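Local coordinates for protein N-acetylglucosaminidase (Paenibacillus barengoltzii, PDB 6INX) that probably hydrolyses glycosidic bonds at N-acetylglucosamine units of glycans, as an N-acetylglucosaminidase of glycoside hydrolase family 18, at residues D40-G45 with I65-G70; Q88-S93 with T131-T136; R96-Y101 with E139-Q144; L108-P113 with A118-S123; L154-G159 with A171-Y176. All coordinates share one frame; numbering follows the deposited sequence.

Contact 1: residues D40-G45 with I65-G70; sequences DRIQTG and ILLSVG
I42 projects from the short strand 41-43 onto the outward side of strand 64-70, where it meets both V69 and L67. Its CG2 touches V69 CG2 at 3.8 Å and L67 CD2 at 3.9 Å, while the other branch continues over the valine, with I42 CD1 3.9 Å from V69 CG2. This spread follows from chi1 of -66°: CG2 stands opposite the backbone N, CG1 lies beside it, and V69 takes contacts from both branches. The side chains of I42 and V69 cross at about a right angle, whereas those of I42 and L67 run past each other in opposite directions. The backbone at I42 is held from another quarter, its N bonding to S93 OG of helix 84-100. Q43 turns its CB away from strand 64-70, and its backbone pairs with H36, making 41-43 the second arm of an antiparallel hairpin with barrel strand 29-38. T44, just past the strand, adds its methyl: CG2 packs on L67 CD2 at 3.7 Å, and the ring of Y101 touches the same threonine. L67 CD2 thus touches methyls of two residues of the 40-45 segment, I42 and T44. All the touching groups across this contact are aliphatic carbons, which implies that apolar burial and shape complementarity join the two segments, while the polar bonds of I42 N and of the Q43 backbone go to S93 and H36.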
# COMPACT_ATOMS: atom_id res chain seq x y z
N ASP A 40 8.50 14.87 -27.93
CA ASP A 40 7.09 14.52 -28.03
C ASP A 40 6.82 13.43 -29.06
O ASP A 40 5.67 13.24 -29.45
CB ASP A 40 6.17 15.73 -28.29
CG ASP A 40 6.14 16.74 -27.14
OD1 ASP A 40 6.68 16.46 -26.04
OD2 ASP A 40 5.56 17.83 -27.32
N ARG A 41 7.83 12.70 -29.51
CA ARG A 41 7.67 11.70 -30.55
C ARG A 41 8.30 10.37 -30.15
O ARG A 41 9.36 10.33 -29.51
CB ARG A 41 8.23 12.17 -31.90
CG ARG A 41 7.45 13.34 -32.49
CD ARG A 41 7.99 13.83 -33.84
NE ARG A 41 7.28 15.06 -34.22
CZ ARG A 41 6.22 15.10 -35.01
NH1 ARG A 41 5.74 13.98 -35.56
NH2 ARG A 41 5.63 16.26 -35.26
N ILE A 42 7.65 9.28 -30.56
CA ILE A 42 8.21 7.94 -30.40
C ILE A 42 9.47 7.81 -31.23
O ILE A 42 9.47 8.10 -32.43
CB ILE A 42 7.16 6.89 -30.81
CG1 ILE A 42 5.98 6.92 -29.83
CG2 ILE A 42 7.78 5.50 -30.81
CD1 ILE A 42 4.75 6.15 -30.33
N GLN A 43 10.54 7.35 -30.59
CA GLN A 43 11.85 7.19 -31.22
C GLN A 43 12.18 5.71 -31.34
O GLN A 43 12.06 4.97 -30.36
CB GLN A 43 12.92 7.88 -30.39
CG GLN A 43 12.69 9.37 -30.14
CD GLN A 43 12.68 10.18 -31.42
OE1 GLN A 43 13.33 9.83 -32.41
NE2 GLN A 43 11.92 11.28 -31.41
N THR A 44 12.61 5.29 -32.53
CA THR A 44 13.02 3.91 -32.78
C THR A 44 14.47 3.76 -33.22
O THR A 44 14.91 2.64 -33.44
CB THR A 44 12.11 3.25 -33.83
OG1 THR A 44 12.19 3.98 -35.06
CG2 THR A 44 10.66 3.21 -33.35
N GLY A 45 15.22 4.87 -33.35
CA GLY A 45 16.55 4.82 -33.94
C GLY A 45 17.57 4.03 -33.14
O GLY A 45 18.58 3.59 -33.70
N ILE A 65 2.67 -8.06 -33.76
CA ILE A 65 3.93 -7.51 -33.25
C ILE A 65 3.71 -6.05 -32.91
O ILE A 65 3.47 -5.22 -33.80
CB ILE A 65 5.08 -7.69 -34.25
CG1 ILE A 65 5.25 -9.17 -34.60
CG2 ILE A 65 6.38 -7.14 -33.67
CD1 ILE A 65 6.41 -9.42 -35.56
N LEU A 66 3.81 -5.71 -31.63
CA LEU A 66 3.63 -4.35 -31.16
C LEU A 66 4.96 -3.74 -30.74
O LEU A 66 5.87 -4.44 -30.26
CB LEU A 66 2.68 -4.31 -29.96
CG LEU A 66 1.34 -5.03 -30.17
CD1 LEU A 66 0.52 -5.03 -28.89
CD2 LEU A 66 0.57 -4.41 -31.33
N LEU A 67 5.09 -2.44 -30.92
CA LEU A 67 6.22 -1.71 -30.37
C LEU A 67 5.80 -1.16 -29.01
O LEU A 67 4.86 -0.35 -28.94
CB LEU A 67 6.62 -0.55 -31.28
CG LEU A 67 7.70 0.37 -30.71
CD1 LEU A 67 9.06 -0.33 -30.59
CD2 LEU A 67 7.82 1.63 -31.57
N SER A 68 6.46 -1.59 -27.95
CA SER A 68 6.18 -1.04 -26.63
C SER A 68 7.00 0.23 -26.46
O SER A 68 8.20 0.25 -26.76
CB SER A 68 6.52 -2.04 -25.53
OG SER A 68 6.11 -1.54 -24.27
N VAL A 69 6.37 1.29 -25.98
CA VAL A 69 6.99 2.60 -25.87
C VAL A 69 6.99 2.99 -24.41
O VAL A 69 5.92 3.11 -23.81
CB VAL A 69 6.23 3.64 -26.71
CG1 VAL A 69 6.84 5.03 -26.52
CG2 VAL A 69 6.24 3.26 -28.19
N GLY A 70 8.17 3.21 -23.85
CA GLY A 70 8.27 3.64 -22.47
C GLY A 70 9.05 2.68 -21.61
O GLY A 70 10.21 2.38 -21.91

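Contact 2: residues Q88-S93 with T131-T136; sequences QAMAES and TLLLRT
The carboxamide of Q88 presents one flat face to the T136 methyl: CG2 lies 3.6 Å from Q88 NE2 and 3.8 Å from Q88 CD, standing over the amide plane. The amide is held by polar partners as well, NE2 donating to E84 one turn earlier and OE1 accepting from water 1 at 3.0 Å; that water also makes a weak bond to T136 O. Bends in the glutamine chain bring this group round to the facing helix, although its CB starts out turned from it. Deeper in, A91 CB sits 3.5 Å from T136 O and also touches the threonine methyl. These are neighbouring outer helices of the TIM barrel, 84-100 and 126-148, running roughly parallel at -36°, with strand 105-109 between them in the chain. On the side facing the barrel, L133 CD1 meets M90 CB at 3.7 Å, and L108 of that strand packs beneath the leucine. T136 is turned so that its methyl opposes the backbone N (chi1 -58°), which directs OG1 back to L132 O at 2.8 Å. That carbonyl also accepts T136 N, the two donors approaching from opposite faces of its plane.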
# COMPACT_ATOMS: atom_id res chain seq x y z
N GLN A 88 -0.64 15.15 -30.82
CA GLN A 88 -0.57 14.91 -32.26
C GLN A 88 0.79 14.36 -32.67
O GLN A 88 0.88 13.51 -33.57
CB GLN A 88 -0.89 16.19 -33.03
CG GLN A 88 -2.30 16.72 -32.87
CD GLN A 88 -3.35 15.82 -33.50
OE1 GLN A 88 -3.05 15.04 -34.41
NE2 GLN A 88 -4.59 15.92 -33.01
N ALA A 89 1.87 14.88 -32.07
CA ALA A 89 3.20 14.39 -32.42
C ALA A 89 3.36 12.92 -32.06
O ALA A 89 3.94 12.14 -32.84
CB ALA A 89 4.27 15.24 -31.73
N MET A 90 2.87 12.51 -30.88
CA MET A 90 2.92 11.11 -30.51
C MET A 90 2.14 10.26 -31.49
O MET A 90 2.58 9.17 -31.87
CB MET A 90 2.34 10.92 -29.10
CG MET A 90 3.26 11.42 -27.99
SD MET A 90 4.76 10.44 -27.79
CE MET A 90 4.11 8.98 -26.97
N ALA A 91 0.95 10.73 -31.88
CA ALA A 91 0.13 9.98 -32.82
C ALA A 91 0.82 9.85 -34.16
O ALA A 91 0.86 8.77 -34.76
CB ALA A 91 -1.22 10.68 -32.97
N GLU A 92 1.39 10.97 -34.66
CA GLU A 92 2.11 10.91 -35.92
C GLU A 92 3.28 9.94 -35.86
O GLU A 92 3.56 9.22 -36.83
CB GLU A 92 2.60 12.32 -36.31
CG GLU A 92 1.47 13.27 -36.64
CD GLU A 92 1.90 14.72 -36.59
OE1 GLU A 92 3.10 14.97 -36.48
OE2 GLU A 92 1.03 15.61 -36.64
N SER A 93 4.00 9.92 -34.73
CA SER A 93 5.17 9.06 -34.63
C SER A 93 4.79 7.59 -34.49
O SER A 93 5.56 6.71 -34.87
CB SER A 93 6.06 9.53 -33.47
OG SER A 93 5.43 9.32 -32.22
N THR A 131 -6.10 10.16 -21.38
CA THR A 131 -7.23 9.80 -22.22
C THR A 131 -7.15 10.50 -23.57
O THR A 131 -7.37 9.88 -24.62
CB THR A 131 -8.53 10.19 -21.53
OG1 THR A 131 -8.56 9.58 -20.23
CG2 THR A 131 -9.73 9.72 -22.35
N LEU A 132 -6.86 11.81 -23.55
CA LEU A 132 -6.73 12.56 -24.80
C LEU A 132 -5.59 12.02 -25.66
O LEU A 132 -5.71 11.95 -26.89
CB LEU A 132 -6.50 14.04 -24.51
CG LEU A 132 -7.57 14.75 -23.67
CD1 LEU A 132 -7.14 16.18 -23.37
CD2 LEU A 132 -8.92 14.70 -24.38
N LEU A 133 -4.46 11.68 -25.03
CA LEU A 133 -3.34 11.13 -25.78
C LEU A 133 -3.72 9.84 -26.50
O LEU A 133 -3.44 9.67 -27.69
CB LEU A 133 -2.16 10.90 -24.83
CG LEU A 133 -0.96 10.14 -25.42
CD1 LEU A 133 -0.30 10.96 -26.52
CD2 LEU A 133 0.07 9.73 -24.34
N LEU A 134 -4.34 8.90 -25.77
CA LEU A 134 -4.70 7.62 -26.37
C LEU A 134 -5.76 7.79 -27.45
O LEU A 134 -5.74 7.09 -28.46
CB LEU A 134 -5.16 6.64 -25.29
CG LEU A 134 -4.07 6.21 -24.32
CD1 LEU A 134 -4.66 5.42 -23.16
CD2 LEU A 134 -3.04 5.37 -25.05
N ARG A 135 -6.72 8.69 -27.22
CA ARG A 135 -7.73 8.95 -28.25
C ARG A 135 -7.07 9.44 -29.53
O ARG A 135 -7.38 8.97 -30.63
CB ARG A 135 -8.73 9.99 -27.73
CG ARG A 135 -9.82 10.33 -28.76
CD ARG A 135 -10.74 11.46 -28.31
NE ARG A 135 -11.17 11.32 -26.93
CZ ARG A 135 -12.13 12.06 -26.37
NH1 ARG A 135 -12.76 12.97 -27.10
NH2 ARG A 135 -12.46 11.87 -25.10
N THR A 136 -6.13 10.38 -29.40
CA THR A 136 -5.47 10.95 -30.57
C THR A 136 -4.62 9.91 -31.28
O THR A 136 -4.58 9.85 -32.52
CB THR A 136 -4.60 12.13 -30.12
OG1 THR A 136 -5.43 13.09 -29.47
CG2 THR A 136 -3.92 12.79 -31.31
O HOH W 1 -4.31 12.33 -34.98

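Contact 3: residues R96-Y101 with E139-Q144; sequences RAVTEY and EALDRQ
T99 lays its CG2 methyl over a flat face of the Q144 carboxamide, nearer the nitrogen than the oxygen: the methyl is 3.4 Å from Q144 NE2 and 3.6 Å from Q144 CD. The two side chains cross at about a right angle, and the aliphatic part of the glutamine joins in through CG. Neither polar end of the amide depends on the threonine, because OE1 accepts from R147 and NE2 donates to D148, both further along the same helix. With its two ends engaged by residues of its own helix, the amide is probably fixed in rotation, and its flat side is turned to the methyl. T99 OG1 finds its main partner in V95 O, within helix 84-100. Below this pair, V98 CG2 approaches L141 CD2 loosely, at 4.2 Å, and Y152, in the loop after helix 126-148, touches both V98 and Q144. The contact joins the C-terminal end of helix 84-100 to helix 126-148, two successive outer helices of the TIM barrel. Their short axes here are 10.8 Å apart and inclined by 28°, and side chains rather than backbones bridge that distance. Helix 84-100 then ends, Y101 being the first residue to leave helical geometry. On the far side of its last turn R96 and E100 form a salt bridge, NE to OE2 at 2.8 Å with an N-H...O angle of 163°. The carboxylate oxygen lies in the guanidinium plane, yet it is met from above the plane of its own carboxylate. R96 O meanwhile accepts two backbone donors, T99 N and E100 N.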
# COMPACT_ATOMS: atom_id res chain seq x y z
N ARG A 96 4.29 6.67 -38.00
CA ARG A 96 5.61 6.49 -38.60
C ARG A 96 6.17 5.11 -38.29
O ARG A 96 6.69 4.42 -39.17
CB ARG A 96 6.56 7.59 -38.12
CG ARG A 96 7.93 7.51 -38.76
CD ARG A 96 8.86 8.60 -38.28
NE ARG A 96 10.07 8.65 -39.08
CZ ARG A 96 11.00 9.60 -38.99
NH1 ARG A 96 10.86 10.59 -38.12
NH2 ARG A 96 12.07 9.56 -39.77
N ALA A 97 6.04 4.66 -37.04
CA ALA A 97 6.57 3.36 -36.65
C ALA A 97 5.94 2.24 -37.46
O ALA A 97 6.64 1.36 -37.97
CB ALA A 97 6.36 3.15 -35.15
N VAL A 98 4.61 2.26 -37.61
CA VAL A 98 3.93 1.16 -38.29
C VAL A 98 4.05 1.22 -39.81
O VAL A 98 3.69 0.24 -40.48
CB VAL A 98 2.46 0.97 -37.87
CG1 VAL A 98 2.34 0.88 -36.36
CG2 VAL A 98 1.57 2.09 -38.43
N THR A 99 4.52 2.33 -40.37
CA THR A 99 4.75 2.39 -41.81
C THR A 99 6.21 2.19 -42.18
O THR A 99 6.50 1.74 -43.30
CB THR A 99 4.24 3.71 -42.40
OG1 THR A 99 4.85 4.83 -41.74
CG2 THR A 99 2.73 3.80 -42.29
N GLU A 100 7.14 2.50 -41.27
CA GLU A 100 8.56 2.28 -41.50
C GLU A 100 8.97 0.83 -41.27
O GLU A 100 9.94 0.37 -41.87
CB GLU A 100 9.38 3.18 -40.57
CG GLU A 100 9.41 4.64 -40.97
CD GLU A 100 10.39 5.46 -40.13
OE1 GLU A 100 10.68 5.07 -38.98
OE2 GLU A 100 10.88 6.50 -40.62
N TYR A 101 8.26 0.12 -40.40
CA TYR A 101 8.62 -1.24 -40.02
C TYR A 101 7.38 -2.12 -40.03
O TYR A 101 6.25 -1.63 -40.06
CB TYR A 101 9.27 -1.26 -38.64
CG TYR A 101 10.55 -0.47 -38.57
CD1 TYR A 101 11.69 -0.91 -39.22
CD2 TYR A 101 10.61 0.73 -37.87
CE1 TYR A 101 12.86 -0.20 -39.17
CE2 TYR A 101 11.77 1.46 -37.82
CZ TYR A 101 12.90 0.99 -38.47
OH TYR A 101 14.08 1.70 -38.44
N GLU A 139 -6.96 7.53 -33.09
CA GLU A 139 -7.48 8.17 -34.29
C GLU A 139 -6.48 8.10 -35.43
O GLU A 139 -6.84 7.78 -36.57
CB GLU A 139 -7.88 9.61 -33.99
CG GLU A 139 -9.19 9.69 -33.22
CD GLU A 139 -9.42 11.05 -32.57
OE1 GLU A 139 -8.49 11.88 -32.55
OE2 GLU A 139 -10.54 11.28 -32.07
N ALA A 140 -5.20 8.39 -35.15
CA ALA A 140 -4.19 8.40 -36.20
C ALA A 140 -3.90 7.00 -36.71
O ALA A 140 -3.75 6.79 -37.92
CB ALA A 140 -2.89 9.04 -35.67
N LEU A 141 -3.82 6.03 -35.80
CA LEU A 141 -3.57 4.65 -36.21
C LEU A 141 -4.74 4.10 -37.02
O LEU A 141 -4.53 3.36 -37.98
CB LEU A 141 -3.29 3.78 -34.98
CG LEU A 141 -1.89 4.02 -34.39
CD1 LEU A 141 -1.79 3.40 -33.01
CD2 LEU A 141 -0.83 3.46 -35.32
N ASP A 142 -5.97 4.47 -36.67
CA ASP A 142 -7.13 4.04 -37.45
C ASP A 142 -7.11 4.65 -38.84
O ASP A 142 -7.43 3.98 -39.83
CB ASP A 142 -8.42 4.39 -36.72
CG ASP A 142 -8.76 3.40 -35.62
OD1 ASP A 142 -8.03 2.39 -35.45
OD2 ASP A 142 -9.77 3.63 -34.94
N ARG A 143 -6.73 5.93 -38.95
CA ARG A 143 -6.61 6.53 -40.27
C ARG A 143 -5.57 5.81 -41.12
O ARG A 143 -5.77 5.60 -42.33
CB ARG A 143 -6.29 8.02 -40.14
CG ARG A 143 -7.49 8.86 -39.78
CD ARG A 143 -8.45 9.02 -40.95
NE ARG A 143 -7.79 9.66 -42.08
CZ ARG A 143 -7.54 9.08 -43.25
NH1 ARG A 143 -7.91 7.82 -43.47
NH2 ARG A 143 -6.93 9.78 -44.19
N GLN A 144 -4.45 5.42 -40.52
CA GLN A 144 -3.45 4.68 -41.28
C GLN A 144 -3.96 3.29 -41.64
O GLN A 144 -3.69 2.78 -42.73
CB GLN A 144 -2.13 4.62 -40.53
CG GLN A 144 -0.96 4.06 -41.35
CD GLN A 144 -0.68 4.88 -42.59
OE1 GLN A 144 -0.73 6.11 -42.57
NE2 GLN A 144 -0.38 4.19 -43.69

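Contact 4: residues L108-P113 with A118-S123; sequences LDWEYP and AGIAAS
Water 2 is gripped from both segments: it accepts the indole N-H of W110, 2.8 Å from NE1, and lies 2.8 Å from A121 O and 3.0 Å from Y112 O. The water lies in the indole plane at the ring's edge, and I120 CD1 approaches that edge too, 4.0 Å from W110 NE1. The same methyl touches E111 O at 3.6 Å; it reaches there because chi1 of 63° tucks I120 CG1 in over its own backbone, flanked by N and C. E111 O is further engaged by water 3, which donates to it and accepts from A118 N at 2.9 Å, so the two segments are stitched together through solvent. The 108-113 segment carries the end of the DxxDxDxE signature of family 18, in which D109 and E111 are the last two acidic positions. By family analogy E111 is probably the catalytic acid, and the 118-123 loop packs on the carbonyl of E111 itself and on the edge of W110, at the C-terminal end of a TIM-barrel strand. A cis peptide joins E111 to Y112, and the E111 CB lies against one face of the Y112 ring. P113 CG stands over the centre of one W110 face, 3.8 Å above its plane, and F77 stacks on the indole as well. Before helix 126-148 begins, S123 OG bonds to D125 N.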
# COMPACT_ATOMS: atom_id res chain seq x y z
N LEU A 108 1.57 1.33 -25.31
CA LEU A 108 2.10 2.46 -24.54
C LEU A 108 2.34 2.04 -23.10
O LEU A 108 1.42 1.57 -22.42
CB LEU A 108 1.12 3.63 -24.57
CG LEU A 108 1.81 4.98 -24.45
CD1 LEU A 108 2.51 5.33 -25.76
CD2 LEU A 108 0.81 6.06 -24.07
N ASP A 109 3.57 2.25 -22.62
CA ASP A 109 3.97 1.83 -21.28
C ASP A 109 4.47 3.04 -20.49
O ASP A 109 5.63 3.10 -20.08
CB ASP A 109 5.07 0.77 -21.40
CG ASP A 109 5.40 0.11 -20.10
OD1 ASP A 109 4.63 0.27 -19.13
OD2 ASP A 109 6.43 -0.60 -20.04
N TRP A 110 3.60 4.03 -20.29
CA TRP A 110 3.89 5.19 -19.45
C TRP A 110 3.68 4.79 -17.99
O TRP A 110 2.58 4.38 -17.60
CB TRP A 110 2.92 6.30 -19.87
CG TRP A 110 2.92 7.59 -19.06
CD1 TRP A 110 3.72 7.92 -18.00
CD2 TRP A 110 2.07 8.71 -19.28
NE1 TRP A 110 3.40 9.18 -17.54
CE2 TRP A 110 2.39 9.69 -18.32
CE3 TRP A 110 1.07 8.99 -20.21
CZ2 TRP A 110 1.75 10.92 -18.26
CZ3 TRP A 110 0.44 10.22 -20.16
CH2 TRP A 110 0.77 11.17 -19.18
N GLU A 111 4.73 4.89 -17.19
CA GLU A 111 4.67 4.41 -15.81
C GLU A 111 4.95 5.57 -14.86
O GLU A 111 6.10 5.78 -14.48
CB GLU A 111 5.68 3.25 -15.63
CG GLU A 111 5.39 2.09 -16.58
CD GLU A 111 6.29 0.87 -16.37
OE1 GLU A 111 6.98 0.79 -15.34
OE2 GLU A 111 6.29 -0.02 -17.25
N TYR A 112 3.93 6.34 -14.48
CA TYR A 112 2.52 6.14 -14.84
C TYR A 112 1.89 7.54 -14.86
O TYR A 112 2.42 8.45 -14.22
CB TYR A 112 1.78 5.34 -13.75
CG TYR A 112 2.50 4.11 -13.23
CD1 TYR A 112 2.35 2.87 -13.84
CD2 TYR A 112 3.32 4.20 -12.10
CE1 TYR A 112 3.03 1.74 -13.35
CE2 TYR A 112 3.98 3.09 -11.61
CZ TYR A 112 3.83 1.87 -12.23
OH TYR A 112 4.51 0.79 -11.71
N PRO A 113 0.75 7.72 -15.54
CA PRO A 113 0.09 9.03 -15.52
C PRO A 113 -0.16 9.50 -14.09
O PRO A 113 -0.71 8.76 -13.28
CB PRO A 113 -1.23 8.77 -16.25
CG PRO A 113 -0.94 7.61 -17.16
CD PRO A 113 0.04 6.74 -16.39
N ALA A 118 9.23 7.25 -10.84
CA ALA A 118 10.29 6.64 -11.63
C ALA A 118 11.35 7.64 -12.06
O ALA A 118 12.28 7.26 -12.78
CB ALA A 118 9.72 5.92 -12.85
N GLY A 119 11.24 8.89 -11.63
CA GLY A 119 12.18 9.92 -12.04
C GLY A 119 11.81 10.59 -13.33
O GLY A 119 12.69 11.02 -14.08
N ILE A 120 10.51 10.68 -13.63
CA ILE A 120 10.00 11.29 -14.85
C ILE A 120 9.07 12.42 -14.45
O ILE A 120 8.65 12.54 -13.29
CB ILE A 120 9.28 10.27 -15.76
CG1 ILE A 120 8.04 9.68 -15.05
CG2 ILE A 120 10.25 9.16 -16.17
CD1 ILE A 120 7.11 8.86 -15.98
N ALA A 121 8.75 13.28 -15.41
CA ALA A 121 7.79 14.33 -15.13
C ALA A 121 6.38 13.77 -14.96
O ALA A 121 6.01 12.75 -15.55
CB ALA A 121 7.80 15.36 -16.26
N ALA A 122 5.58 14.47 -14.14
CA ALA A 122 4.19 14.10 -13.93
C ALA A 122 3.41 15.32 -13.50
O ALA A 122 3.97 16.32 -13.03
CB ALA A 122 4.02 13.01 -12.85
N SER A 123 2.09 15.21 -13.62
CA SER A 123 1.20 16.31 -13.29
C SER A 123 -0.17 15.74 -12.98
O SER A 123 -0.56 14.72 -13.57
CB SER A 123 1.09 17.28 -14.47
OG SER A 123 -0.00 18.17 -14.30
O HOH W 2 4.20 10.60 -15.25
O HOH W 3 6.78 7.44 -12.36

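Contact 5: residues L154-G159 with A171-Y176; sequences LTIAAG and AEVQRY
A beta-alpha-beta crossover of the TIM barrel contains this contact: strand 153-159 leads through the short helices 162-166 and 170-173 to strand 179-183, its parallel neighbour in the sheet. I156 and V173 form the apolar bridge, with I156 CD1 4.1 Å from V173 CG1 and the two side chains crossing at about a right angle. With chi1 at 66° and chi2 extended, the I156 chain reaches out from the strand to put CD1 against the helix. V173 is shared, since L134 and T131 of helix 126-148 pack on it too. At the other end of the contact L154 meets a carbonyl rather than a side chain: its CD2 lies 3.9 Å from Y176 O, an oxygen that is bonded by R138 NE. L154 and I156 face outward to this layer, whereas T155, between them, turns its side chain to the other side and bonds D107 through OG1. Backbone bonds spanning three residues, from R175 N to E172 O and from Y176 N to V173 O, bring the chain round at the end of the segment. There R175 folds over its neighbour: its CG stands above the centre of the Y176 ring, 3.6 Å from the plane, and its NE donates to Y176 OH at 2.9 Å and 153°, with the hydroxyl oxygen in the guanidinium plane.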
# COMPACT_ATOMS: atom_id res chain seq x y z
N LEU A 154 -3.61 -0.72 -30.63
CA LEU A 154 -3.15 0.17 -29.57
C LEU A 154 -3.50 -0.49 -28.25
O LEU A 154 -4.66 -0.82 -28.01
CB LEU A 154 -3.81 1.55 -29.67
CG LEU A 154 -3.31 2.59 -28.66
CD1 LEU A 154 -1.83 2.90 -28.90
CD2 LEU A 154 -4.16 3.85 -28.74
N THR A 155 -2.49 -0.71 -27.41
CA THR A 155 -2.68 -1.28 -26.09
C THR A 155 -1.91 -0.43 -25.10
O THR A 155 -1.17 0.48 -25.48
CB THR A 155 -2.20 -2.74 -26.02
OG1 THR A 155 -0.78 -2.78 -26.23
CG2 THR A 155 -2.87 -3.61 -27.09
N ILE A 156 -2.09 -0.72 -23.80
CA ILE A 156 -1.27 -0.12 -22.76
C ILE A 156 -0.84 -1.21 -21.80
O ILE A 156 -1.45 -2.27 -21.71
CB ILE A 156 -1.98 1.01 -21.97
CG1 ILE A 156 -3.16 0.44 -21.15
CG2 ILE A 156 -2.38 2.16 -22.89
CD1 ILE A 156 -3.80 1.46 -20.21
N ALA A 157 0.24 -0.93 -21.09
CA ALA A 157 0.57 -1.66 -19.87
C ALA A 157 0.24 -0.75 -18.70
O ALA A 157 0.69 0.41 -18.66
CB ALA A 157 2.06 -2.00 -19.84
N ALA A 158 -0.54 -1.27 -17.76
CA ALA A 158 -1.07 -0.49 -16.65
C ALA A 158 -0.53 -0.99 -15.32
O ALA A 158 -0.33 -2.19 -15.14
CB ALA A 158 -2.59 -0.57 -16.64
N GLY A 159 -0.31 -0.06 -14.40
CA GLY A 159 -0.01 -0.43 -13.03
C GLY A 159 -1.17 -1.15 -12.37
O GLY A 159 -2.33 -0.92 -12.70
N ALA A 171 -12.46 3.91 -17.59
CA ALA A 171 -13.67 3.66 -18.36
C ALA A 171 -13.62 4.34 -19.72
O ALA A 171 -14.18 3.84 -20.69
CB ALA A 171 -14.90 4.13 -17.58
N GLU A 172 -12.94 5.49 -19.79
CA GLU A 172 -12.74 6.18 -21.06
C GLU A 172 -11.55 5.60 -21.81
O GLU A 172 -11.62 5.34 -23.02
CB GLU A 172 -12.53 7.67 -20.82
CG GLU A 172 -13.69 8.38 -20.15
CD GLU A 172 -14.96 8.31 -20.97
OE1 GLU A 172 -16.02 7.95 -20.40
OE2 GLU A 172 -14.91 8.59 -22.19
N VAL A 173 -10.44 5.41 -21.10
CA VAL A 173 -9.21 4.88 -21.70
C VAL A 173 -9.47 3.60 -22.48
O VAL A 173 -8.99 3.42 -23.61
CB VAL A 173 -8.16 4.66 -20.59
CG1 VAL A 173 -7.05 3.73 -21.05
CG2 VAL A 173 -7.61 6.01 -20.09
N GLN A 174 -10.24 2.68 -21.89
CA GLN A 174 -10.37 1.35 -22.48
C GLN A 174 -11.00 1.39 -23.87
O GLN A 174 -10.74 0.50 -24.69
CB GLN A 174 -11.16 0.42 -21.55
CG GLN A 174 -12.60 0.86 -21.29
CD GLN A 174 -13.57 0.40 -22.36
OE1 GLN A 174 -13.29 -0.53 -23.12
NE2 GLN A 174 -14.73 1.05 -22.43
N ARG A 175 -11.82 2.41 -24.14
CA ARG A 175 -12.54 2.47 -25.41
C ARG A 175 -11.59 2.54 -26.60
O ARG A 175 -11.94 2.10 -27.70
CB ARG A 175 -13.50 3.67 -25.37
CG ARG A 175 -13.51 4.55 -26.60
CD ARG A 175 -14.37 5.79 -26.35
NE ARG A 175 -14.34 6.71 -27.48
CZ ARG A 175 -15.20 6.69 -28.49
NH1 ARG A 175 -16.17 5.78 -28.52
NH2 ARG A 175 -15.10 7.57 -29.48
N TYR A 176 -10.39 3.06 -26.41
CA TYR A 176 -9.44 3.26 -27.50
C TYR A 176 -8.45 2.12 -27.65
O TYR A 176 -7.62 2.16 -28.56
CB TYR A 176 -8.69 4.58 -27.30
CG TYR A 176 -9.66 5.71 -27.12
CD1 TYR A 176 -10.47 6.11 -28.17
CD2 TYR A 176 -9.81 6.33 -25.89
CE1 TYR A 176 -11.38 7.13 -28.01
CE2 TYR A 176 -10.73 7.35 -25.72
CZ TYR A 176 -11.51 7.74 -26.79
OH TYR A 176 -12.43 8.75 -26.62

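How the contacts relate
From the N terminus, contact 1 closes first, a loop holding helix 53-59 between the hairpin arm 41-43 and strand 64-70. Contacts 2 and 3 then cross along the chain, two stations on the same helix pair, 84-100 and 126-148. Contact 4 falls within the span of both, shaping the turn after strand 105-109. Contact 5 follows in series and closes the crossover from strand 153-159. Backbone bonds V69 O to D109 N and L108 N to T155 O place contacts 1, 4 and 5 on three successive parallel strands. The strand leading into contact 4 packs, through L108, against the helices of contact 2.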